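PadR family transcriptional regulator (Listeria monocytogenes, PDB 6ABQ) probably binds DNA through a winged helix-turn-helix domain as a dimeric PadR-family transcription factor, LftR, whose activity appears to be regulated by a ligand. Local coordinates at residues L23-R28 with Y34-Y39. Sequence-based numbering, arbitrary orientation.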
ATOM      1  N   LEU B  23       0.987   4.301 -13.842  1.00 13.11           N
ATOM      2  CA  LEU B  23       1.331   3.526 -15.034  1.00 13.81           C
ATOM      3  C   LEU B  23       0.080   3.101 -15.826  1.00 14.35           C
ATOM      4  O   LEU B  23       0.057   3.231 -17.055  1.00 14.10           O
ATOM      5  CB  LEU B  23       2.204   2.301 -14.681  1.00 16.23           C
ATOM      6  CG  LEU B  23       3.660   2.489 -14.214  1.00 16.81           C
ATOM      7  CD1 LEU B  23       4.229   1.182 -13.679  1.00 20.12           C
ATOM      8  CD2 LEU B  23       4.567   3.044 -15.301  1.00 15.92           C
ATOM      9  N   GLU B  24      -0.948   2.628 -15.115  1.00 15.55           N
ATOM     10  CA  GLU B  24      -2.238   2.262 -15.724  1.00 16.79           C
ATOM     11  C   GLU B  24      -2.907   3.433 -16.443  1.00 15.22           C
ATOM     12  O   GLU B  24      -3.375   3.270 -17.565  1.00 16.14           O
ATOM     13  CB  GLU B  24      -3.188   1.634 -14.688  1.00 18.87           C
ATOM     14  CG  GLU B  24      -4.573   1.259 -15.217  1.00 20.91           C
ATOM     15  CD  GLU B  24      -4.586   0.046 -16.147  1.00 23.69           C
ATOM     16  OE1 GLU B  24      -3.748  -0.867 -16.008  1.00 25.11           O
ATOM     17  OE2 GLU B  24      -5.461   0.002 -17.027  1.00 25.06           O
ATOM     18  N   ARG B  25      -2.937   4.600 -15.798  1.00 13.48           N
ATOM     19  CA  ARG B  25      -3.475   5.821 -16.396  1.00 12.52           C
ATOM     20  C   ARG B  25      -2.661   6.259 -17.628  1.00 11.77           C
ATOM     21  O   ARG B  25      -3.246   6.629 -18.652  1.00 12.46           O
ATOM     22  CB  ARG B  25      -3.567   6.949 -15.352  1.00 11.44           C
ATOM     23  CG  ARG B  25      -3.964   8.327 -15.888  1.00 10.97           C
ATOM     24  CD  ARG B  25      -5.357   8.335 -16.517  1.00 12.66           C
ATOM     25  NE  ARG B  25      -5.628   9.572 -17.243  1.00 12.95           N
ATOM     26  CZ  ARG B  25      -5.278   9.814 -18.507  1.00 13.26           C
ATOM     27  NH1 ARG B  25      -4.639   8.903 -19.231  1.00 13.17           N
ATOM     28  NH2 ARG B  25      -5.579  10.982 -19.056  1.00 14.20           N
ATOM     29  N   ILE B  26      -1.332   6.200 -17.523  1.00 10.94           N
ATOM     30  CA  ILE B  26      -0.436   6.547 -18.645  1.00 10.70           C
ATOM     31  C   ILE B  26      -0.617   5.588 -19.841  1.00 12.30           C
ATOM     32  O   ILE B  26      -0.609   6.029 -21.000  1.00 12.79           O
ATOM     33  CB  ILE B  26       1.049   6.675 -18.194  1.00 10.12           C
ATOM     34  CG1 ILE B  26       1.200   7.772 -17.124  1.00  9.16           C
ATOM     35  CG2 ILE B  26       1.960   7.008 -19.370  1.00 10.39           C
ATOM     36  CD1 ILE B  26       2.568   7.845 -16.454  1.00  9.35           C
ATOM     37  N   SER B  27      -0.820   4.300 -19.547  1.00 13.68           N
ATOM     38  CA  SER B  27      -1.041   3.259 -20.561  1.00 15.95           C
ATOM     39  C   SER B  27      -2.243   3.537 -21.468  1.00 17.23           C
ATOM     40  O   SER B  27      -2.299   3.065 -22.606  1.00 19.19           O
ATOM     41  CB  SER B  27      -1.244   1.893 -19.896  1.00 17.95           C
ATOM     42  OG  SER B  27      -2.593   1.705 -19.497  1.00 19.11           O
ATOM     43  N   ARG B  28      -3.208   4.282 -20.939  1.00 16.65           N
ATOM     44  CA  ARG B  28      -4.452   4.557 -21.648  1.00 18.53           C
ATOM     45  C   ARG B  28      -4.331   5.693 -22.671  1.00 18.40           C
ATOM     46  O   ARG B  28      -5.135   5.786 -23.596  1.00 20.80           O
ATOM     47  CB  ARG B  28      -5.580   4.784 -20.633  1.00 18.79           C
ATOM     48  CG  ARG B  28      -5.923   3.493 -19.901  1.00 20.41           C
ATOM     49  CD  ARG B  28      -6.873   3.680 -18.730  1.00 20.77           C
ATOM     50  NE  ARG B  28      -7.215   2.382 -18.140  1.00 23.18           N
ATOM     51  CZ  ARG B  28      -7.951   2.205 -17.039  1.00 24.31           C
ATOM     52  NH1 ARG B  28      -8.453   3.247 -16.385  1.00 23.12           N
ATOM     53  NH2 ARG B  28      -8.187   0.975 -16.596  1.00 27.16           N
ATOM     54  N   TYR B  34      -0.445  17.113 -13.712  1.00 14.05           N
ATOM     55  CA  TYR B  34      -1.678  17.744 -13.246  1.00 15.32           C
ATOM     56  C   TYR B  34      -2.906  16.865 -13.527  1.00 14.38           C
ATOM     57  O   TYR B  34      -3.728  16.666 -12.631  1.00 14.68           O
ATOM     58  CB  TYR B  34      -1.880  19.157 -13.818  1.00 18.00           C
ATOM     59  CG  TYR B  34      -3.153  19.825 -13.299  1.00 19.95           C
ATOM     60  CD1 TYR B  34      -4.384  19.658 -13.960  1.00 20.47           C
ATOM     61  CD2 TYR B  34      -3.128  20.600 -12.136  1.00 21.81           C
ATOM     62  CE1 TYR B  34      -5.546  20.252 -13.476  1.00 22.78           C
ATOM     63  CE2 TYR B  34      -4.280  21.202 -11.645  1.00 24.00           C
ATOM     64  CZ  TYR B  34      -5.485  21.029 -12.321  1.00 24.47           C
ATOM     65  OH  TYR B  34      -6.617  21.620 -11.827  1.00 27.15           O
ATOM     66  N   GLU B  35      -3.005  16.348 -14.757  1.00 13.75           N
ATOM     67  CA  GLU B  35      -4.109  15.474 -15.181  1.00 13.51           C
ATOM     68  C   GLU B  35      -4.147  14.127 -14.432  1.00 12.03           C
ATOM     69  O   GLU B  35      -5.216  13.683 -14.008  1.00 12.66           O
ATOM     70  CB  GLU B  35      -4.058  15.258 -16.702  1.00 13.78           C
ATOM     71  CG  GLU B  35      -5.312  14.633 -17.302  1.00 14.78           C
ATOM     72  CD  GLU B  35      -5.309  14.683 -18.817  1.00 16.03           C
ATOM     73  OE1 GLU B  35      -4.559  13.905 -19.439  1.00 14.93           O
ATOM     74  OE2 GLU B  35      -6.062  15.498 -19.387  1.00 18.60           O
ATOM     75  N   ILE B  36      -2.985  13.498 -14.267  1.00 10.68           N
ATOM     76  CA  ILE B  36      -2.840  12.262 -13.483  1.00  9.98           C
ATOM     77  C   ILE B  36      -3.343  12.451 -12.046  1.00 10.77           C
ATOM     78  O   ILE B  36      -4.093  11.606 -11.550  1.00 11.24           O
ATOM     79  CB  ILE B  36      -1.378  11.739 -13.483  1.00  9.19           C
ATOM     80  CG1 ILE B  36      -0.949  11.331 -14.900  1.00  8.76           C
ATOM     81  CG2 ILE B  36      -1.206  10.562 -12.512  1.00  9.33           C
ATOM     82  CD1 ILE B  36       0.552  11.367 -15.147  1.00  8.59           C
ATOM     83  N   THR B  37      -2.934  13.552 -11.398  1.00 11.44           N
ATOM     84  CA  THR B  37      -3.345  13.889 -10.028  1.00 12.72           C
ATOM     85  C   THR B  37      -4.867  13.969  -9.931  1.00 13.81           C
ATOM     86  O   THR B  37      -5.462  13.343  -9.053  1.00 14.58           O
ATOM     87  CB  THR B  37      -2.733  15.229  -9.535  1.00 13.98           C
ATOM     88  OG1 THR B  37      -1.324  15.240  -9.765  1.00 13.53           O
ATOM     89  CG2 THR B  37      -2.994  15.444  -8.048  1.00 15.66           C
ATOM     90  N   LYS B  38      -5.477  14.723 -10.847  1.00 14.43           N
ATOM     91  CA  LYS B  38      -6.936  14.912 -10.874  1.00 16.21           C
ATOM     92  C   LYS B  38      -7.682  13.605 -11.144  1.00 16.12           C
ATOM     93  O   LYS B  38      -8.719  13.354 -10.530  1.00 17.77           O
ATOM     94  CB  LYS B  38      -7.346  16.003 -11.872  1.00 17.63           C
ATOM     95  CG  LYS B  38      -6.725  17.379 -11.616  1.00 18.76           C
ATOM     96  CD  LYS B  38      -7.475  18.210 -10.571  1.00 21.33           C
ATOM     97  CE  LYS B  38      -6.782  18.169  -9.215  1.00 21.07           C
ATOM     98  NZ  LYS B  38      -6.176  19.490  -8.875  1.00 23.04           N
ATOM     99  N   TYR B  39      -7.134  12.776 -12.039  1.00 14.66           N
ATOM    100  CA  TYR B  39      -7.640  11.422 -12.284  1.00 14.95           C
ATOM    101  C   TYR B  39      -7.680  10.584 -10.989  1.00 15.43           C
ATOM    102  O   TYR B  39      -8.679   9.923 -10.714  1.00 17.23           O
ATOM    103  CB  TYR B  39      -6.831  10.703 -13.390  1.00 13.62           C
ATOM    104  CG  TYR B  39      -7.077   9.208 -13.427  1.00 14.25           C
ATOM    105  CD1 TYR B  39      -8.247   8.677 -13.999  1.00 16.33           C
ATOM    106  CD2 TYR B  39      -6.157   8.320 -12.854  1.00 13.52           C
ATOM    107  CE1 TYR B  39      -8.483   7.300 -14.000  1.00 17.66           C
ATOM    108  CE2 TYR B  39      -6.378   6.948 -12.855  1.00 14.83           C
ATOM    109  CZ  TYR B  39      -7.536   6.438 -13.421  1.00 16.88           C
ATOM    110  OH  TYR B  39      -7.733   5.068 -13.406  1.00 18.83           O
TER
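Arg25 lies across the ring of Tyr39 and reaches on to Glu35, joining helix 17-27 to helix 33-42 within the winged helix-turn-helix domain expected of a PadR regulator. The case illustrates how one long side chain can serve an aromatic face and a carboxylate in turn. Arg25 CD sits over the middle of the Tyr39 ring in a CH-pi contact, 3.7 Å from the centroid and 13° off the normal, while Arg25 CB approaches Tyr39 CE2 to 3.8 Å. The bend at chi2 (62°) lifts the guanidinium away from the face, toward the Tyr39 CB end and onward to Glu35, its plane steep to the ring, and what cation-pi attraction remains is long and weak. Beyond it, Arg25 NH2 forms a salt bridge of 3.1 Å with Glu35 OE1, the two flat groups 26° from coplanar. On the buried side, Ile26 CG1 meets Ile36 CD1 at 4.2 Å, and both isoleucines also touch Thr31 of the intervening loop.

Second-shell partners meet both charged ends, more firmly at Glu35. Thr31 OG1 hydrogen-bonds to Glu35 OE1, so that oxygen has two partners, and Arg25 NH1 makes a weak bond to Gly29 O. Arg28 NH1 lies 3.6 Å from Tyr39 OH, too long to count as a hydrogen bond here; its stronger partner is Ala114 O of the second subunit, which puts this corner at the dimer interface. Arg28 is further held by Glu24, whose OE2 makes a 2.9 Å salt bridge with Arg28 NH2.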